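Aspartokinase (Synechocystis, PDB 3L76) probably catalyses the ATP-dependent phosphorylation of the beta-carboxyl group of L-aspartate to 4-phospho-L-aspartate, and binds lysine and threonine at its ACT domains. Local coordinates at residues A[67-71]-A[146-150]; A[182-188]-A[581-585]. Residues are numbered along the deposited sequence.

Interaction 1 of 2, residues A[67-71]-A[146-150]; sequences DMLLS and EITTL
Residues 67-71 are one turn of helix 63-87, closed by Ser-71 N to Asp-67 O at 2.8 Å; residues 146-150 run past it from strand 145-148 into a loop, with no hydrogen bond between the two. At 146 and 147 the chain turns a corner, helical phi/psi at Glu-146 giving way to extended values. Ile-147 (chi1 m, chi2 t) lays its CG2 3.5 Å from OG of Ser-71, a hydroxyl that hydrogen-bonds Gln-75, and its side chain also meets Ile-147 of the second subunit. Thr-148, extended and backbone-bonded to Phe-136, makes the closest CA pair: its CA lies 5.0 Å from CA of Met-68, and its CB is 3.8 Å from CB of Asp-67. Thr-149 (chi1 p) lies over the turn, its CG2 3.4 Å from CA of Ser-71. Leu-150 points its CB away from 67-71 and packs on Phe-136 and on helix 154-166. Met-68, with its CB directed away, packs on Ser-94 of the second subunit. The tight approach is van der Waals packing of a helix against strand 145-148, which pairs antiparallel with 130-138, and its outgoing loop, within the alpha/beta sandwich of the amino acid kinase fold, beside the subunit interface.

Interaction 2 of 2, residues A[182-188]-A[581-585]; sequences TTDPRLV and LKAAH
Residues 182-188 form an irregular loop, without helix or strand, while 581-585 are a regular turn of helix 577-587, with His-585 N bonded to Leu-581 O at 3.0 Å. The contact joins the amino acid kinase domain to the last ACT domain. Thr-183 is almost fully extended; the chain then folds back at Asp-184, whose carbonyl O accepts from N of Leu-187 (2.9 Å) and N of Val-188 (3.0 Å). An Asx turn reinforces the bend: Arg-186 N donates to Asp-184 OD2 at 2.9 Å, and Arg-186 NH1 makes a salt bridge to Asp-184 OD1, also 2.9 Å. The loop thus meets the helix at two places, with CA atoms 7.8 Å apart for Thr-183 and His-585 and 6.4 Å for Val-188 and Lys-582. Leu-581 (chi1 t, chi2 p) reaches into the bend, its CD2 3.4 Å from CD1 of Leu-187 and 4.0 Å from CG2 of Val-188, while its CD1 lies 3.6 Å from OG1 of Thr-183, a hydroxyl bonded to Val-438 O. Val-438 and Leu-440 of strand 437-453 also pack on Leu-581. The Lys-582 chain is extended, its CE 3.6 Å from Leu-187 O. One turn on, the His-585 ring (chi1 t) lies 3.4 Å by its CD2 from Thr-183 CG2. Val-188 (chi1 t) sets CG1 over one face of that ring, a CH-pi contact 3.9 Å from the centroid, and at its edge Thr-182 OG1 and His-585 NE2 share a 2.8 Å hydrogen bond.

How the interactions relate
From the N terminus, interaction 1 comes first: 67-71, early in helix 63-87, is met by 146-150 after 74 intervening residues, closing a loop wholly within the amino acid kinase domain. The chain then passes helix 154-166 and strand 170-175 before interaction 2 opens at 182-188. That loop closes only near the C terminus, at 581-585, and its 392 intervening residues include the rest of the kinase domain and most of the ACT region. The two loops are in series, neither nested nor crossed. The centres of interactions 1 and 2 are 39 Å apart, and the nearest atoms of interactions 1 and 2 are about 24 Å apart. One contact lies beside the second subunit; the other ties two domains of a single chain.

Interaction 1 of 2, residues A[67-71]-A[146-150]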
loop_
_atom_site.group_PDB
_atom_site.type_symbol
_atom_site.label_atom_id
_atom_site.label_comp_id
_atom_site.label_asym_id
_atom_site.label_seq_id
_atom_site.Cartn_x
_atom_site.Cartn_y
_atom_site.Cartn_z
ATOM N N ASP A 67 8.831 5.776 0.292
ATOM C CA ASP A 67 7.643 6.619 0.159
ATOM C C ASP A 67 6.395 5.799 -0.179
ATOM O O ASP A 67 5.357 5.946 0.475
ATOM C CB ASP A 67 7.864 7.713 -0.889
ATOM C CG ASP A 67 8.660 8.889 -0.350
ATOM O OD1 ASP A 67 8.313 9.392 0.743
ATOM O OD2 ASP A 67 9.624 9.316 -1.027
ATOM N N MET A 68 6.503 4.949 -1.202
ATOM C CA MET A 68 5.438 4.010 -1.539
ATOM C C MET A 68 5.031 3.213 -0.304
ATOM O O MET A 68 3.867 3.224 0.110
ATOM C CB MET A 68 5.882 3.047 -2.652
ATOM C CG MET A 68 4.884 1.899 -2.918
ATOM S SD MET A 68 5.373 0.753 -4.238
ATOM C CE MET A 68 7.143 0.657 -3.935
ATOM N N LEU A 69 6.005 2.524 0.284
ATOM C CA LEU A 69 5.762 1.715 1.468
ATOM C C LEU A 69 4.974 2.492 2.520
ATOM O O LEU A 69 3.906 2.065 2.967
ATOM C CB LEU A 69 7.090 1.242 2.047
ATOM C CG LEU A 69 7.054 0.037 2.977
ATOM C CD1 LEU A 69 8.460 -0.269 3.427
ATOM C CD2 LEU A 69 6.166 0.311 4.171
ATOM N N LEU A 70 5.506 3.644 2.901
ATOM C CA LEU A 70 4.911 4.461 3.956
ATOM C C LEU A 70 3.542 5.005 3.545
ATOM O O LEU A 70 2.686 5.274 4.390
ATOM C CB LEU A 70 5.872 5.592 4.372
ATOM C CG LEU A 70 6.933 5.238 5.429
ATOM C CD1 LEU A 70 8.015 4.278 4.913
ATOM C CD2 LEU A 70 7.572 6.505 5.995
ATOM N N SER A 71 3.340 5.154 2.243
ATOM C CA SER A 71 2.062 5.610 1.706
ATOM C C SER A 71 0.912 4.640 1.958
ATOM O O SER A 71 -0.248 5.053 1.977
ATOM C CB SER A 71 2.174 5.858 0.202
ATOM O OG SER A 71 0.931 5.614 -0.432
ATOM N N GLU A 146 2.918 6.393 -8.583
ATOM C CA GLU A 146 1.469 6.645 -8.599
ATOM C C GLU A 146 0.911 7.200 -7.276
ATOM O O GLU A 146 0.033 8.061 -7.288
ATOM C CB GLU A 146 0.686 5.400 -9.054
ATOM C CG GLU A 146 0.949 5.000 -10.503
ATOM C CD GLU A 146 0.350 5.970 -11.523
ATOM O OE1 GLU A 146 -0.398 6.891 -11.121
ATOM O OE2 GLU A 146 0.627 5.806 -12.733
ATOM N N ILE A 147 1.406 6.693 -6.146
ATOM C CA ILE A 147 1.036 7.221 -4.829
ATOM C C ILE A 147 2.235 7.242 -3.868
ATOM O O ILE A 147 2.856 6.211 -3.594
ATOM C CB ILE A 147 -0.122 6.433 -4.158
ATOM C CG1 ILE A 147 -1.179 6.010 -5.179
ATOM C CG2 ILE A 147 -0.761 7.266 -3.059
ATOM C CD1 ILE A 147 -2.290 5.183 -4.587
ATOM N N THR A 148 2.558 8.426 -3.361
ATOM C CA THR A 148 3.580 8.565 -2.333
ATOM C C THR A 148 3.168 9.609 -1.310
ATOM O O THR A 148 2.279 10.425 -1.554
ATOM C CB THR A 148 4.935 8.985 -2.920
ATOM O OG1 THR A 148 4.794 10.227 -3.625
ATOM C CG2 THR A 148 5.462 7.910 -3.862
ATOM N N THR A 149 3.826 9.581 -0.161
ATOM C CA THR A 149 3.585 10.574 0.867
ATOM C C THR A 149 4.729 11.584 0.871
ATOM O O THR A 149 5.698 11.436 0.120
ATOM C CB THR A 149 3.455 9.912 2.236
ATOM O OG1 THR A 149 4.653 9.177 2.523
ATOM C CG2 THR A 149 2.274 8.963 2.236
ATOM N N LEU A 150 4.613 12.613 1.706
ATOM C CA LEU A 150 5.618 13.677 1.755
ATOM C C LEU A 150 6.688 13.444 2.819
ATOM O O LEU A 150 7.644 14.216 2.917
ATOM C CB LEU A 150 4.962 15.042 1.988
ATOM C CG LEU A 150 3.893 15.474 0.987
ATOM C CD1 LEU A 150 3.316 16.827 1.368
ATOM C CD2 LEU A 150 4.463 15.506 -0.417
#

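Interaction 2 of 2, residues A[182-188]-A[581-585]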
loop_
_atom_site.group_PDB
_atom_site.type_symbol
_atom_site.label_atom_id
_atom_site.label_comp_id
_atom_site.label_asym_id
_atom_site.label_seq_id
_atom_site.Cartn_x
_atom_site.Cartn_y
_atom_site.Cartn_z
ATOM N N THR A 182 2.378 26.640 27.789
ATOM C CA THR A 182 3.342 27.725 27.983
ATOM C C THR A 182 4.752 27.203 28.208
ATOM O O THR A 182 5.737 27.909 27.966
ATOM C CB THR A 182 2.971 28.617 29.172
ATOM O OG1 THR A 182 2.631 27.796 30.295
ATOM C CG2 THR A 182 1.803 29.515 28.818
ATOM N N THR A 183 4.845 25.969 28.689
ATOM C CA THR A 183 6.139 25.322 28.824
ATOM C C THR A 183 5.976 23.828 29.075
ATOM O O THR A 183 4.867 23.297 28.998
ATOM C CB THR A 183 6.995 25.963 29.931
ATOM O OG1 THR A 183 8.353 25.559 29.766
ATOM C CG2 THR A 183 6.506 25.543 31.302
ATOM N N ASP A 184 7.091 23.161 29.352
ATOM C CA ASP A 184 7.101 21.725 29.595
ATOM C C ASP A 184 6.553 21.396 30.973
ATOM O O ASP A 184 7.216 21.645 31.978
ATOM C CB ASP A 184 8.522 21.184 29.465
ATOM C CG ASP A 184 8.624 19.716 29.824
ATOM O OD1 ASP A 184 9.758 19.209 29.949
ATOM O OD2 ASP A 184 7.576 19.068 29.983
ATOM N N PRO A 185 5.351 20.799 31.017
ATOM C CA PRO A 185 4.617 20.479 32.250
ATOM C C PRO A 185 5.460 19.625 33.179
ATOM O O PRO A 185 5.357 19.738 34.399
ATOM C CB PRO A 185 3.437 19.639 31.753
ATOM C CG PRO A 185 3.343 19.899 30.314
ATOM C CD PRO A 185 4.721 20.196 29.834
ATOM N N ARG A 186 6.280 18.767 32.585
ATOM C CA ARG A 186 7.158 17.892 33.339
ATOM C C ARG A 186 8.111 18.659 34.257
ATOM O O ARG A 186 8.568 18.112 35.251
ATOM C CB ARG A 186 7.937 16.967 32.399
ATOM C CG ARG A 186 7.116 15.812 31.844
ATOM C CD ARG A 186 7.949 14.915 30.924
ATOM N NE ARG A 186 7.768 15.215 29.502
ATOM C CZ ARG A 186 8.629 15.900 28.752
ATOM N NH1 ARG A 186 9.752 16.370 29.277
ATOM N NH2 ARG A 186 8.366 16.112 27.468
ATOM N N LEU A 187 8.401 19.919 33.935
ATOM C CA LEU A 187 9.276 20.728 34.783
ATOM C C LEU A 187 8.512 21.832 35.495
ATOM O O LEU A 187 8.919 22.285 36.557
ATOM C CB LEU A 187 10.419 21.331 33.969
ATOM C CG LEU A 187 11.119 20.419 32.964
ATOM C CD1 LEU A 187 12.300 21.143 32.333
ATOM C CD2 LEU A 187 11.569 19.139 33.628
ATOM N N VAL A 188 7.408 22.273 34.904
ATOM C CA VAL A 188 6.604 23.336 35.490
ATOM C C VAL A 188 5.117 23.001 35.414
ATOM O O VAL A 188 4.434 23.382 34.461
ATOM C CB VAL A 188 6.867 24.677 34.795
ATOM C CG1 VAL A 188 6.070 25.787 35.461
ATOM C CG2 VAL A 188 8.366 24.991 34.797
ATOM N N LEU A 581 14.384 27.580 34.339
ATOM C CA LEU A 581 13.133 27.497 33.607
ATOM C C LEU A 581 11.977 27.973 34.471
ATOM O O LEU A 581 11.098 28.701 33.998
ATOM C CB LEU A 581 12.872 26.071 33.104
ATOM C CG LEU A 581 11.546 25.871 32.352
ATOM C CD1 LEU A 581 11.526 26.606 31.019
ATOM C CD2 LEU A 581 11.260 24.398 32.155
ATOM N N LYS A 582 11.977 27.550 35.732
ATOM C CA LYS A 582 10.916 27.912 36.661
ATOM C C LYS A 582 10.915 29.418 36.886
ATOM O O LYS A 582 9.867 30.054 36.904
ATOM C CB LYS A 582 11.087 27.176 37.990
ATOM C CG LYS A 582 10.859 25.668 37.932
ATOM C CD LYS A 582 11.117 25.045 39.298
ATOM C CE LYS A 582 10.927 23.538 39.309
ATOM N NZ LYS A 582 11.267 22.979 40.651
ATOM N N ALA A 583 12.104 29.981 37.044
ATOM C CA ALA A 583 12.262 31.419 37.231
ATOM C C ALA A 583 11.686 32.215 36.064
ATOM O O ALA A 583 10.966 33.193 36.271
ATOM C CB ALA A 583 13.731 31.768 37.444
ATOM N N ALA A 584 12.016 31.801 34.842
ATOM C CA ALA A 584 11.487 32.447 33.639
ATOM C C ALA A 584 9.963 32.352 33.541
ATOM O O ALA A 584 9.298 33.316 33.166
ATOM C CB ALA A 584 12.134 31.863 32.376
ATOM N N HIS A 585 9.410 31.189 33.870
ATOM C CA HIS A 585 7.960 30.982 33.797
ATOM C C HIS A 585 7.223 31.847 34.815
ATOM O O HIS A 585 6.131 32.346 34.542
ATOM C CB HIS A 585 7.603 29.503 33.999
ATOM C CG HIS A 585 6.251 29.119 33.468
ATOM N ND1 HIS A 585 5.114 29.114 34.249
ATOM C CD2 HIS A 585 5.860 28.714 32.234
ATOM C CE1 HIS A 585 4.082 28.728 33.519
ATOM N NE2 HIS A 585 4.507 28.482 32.293
#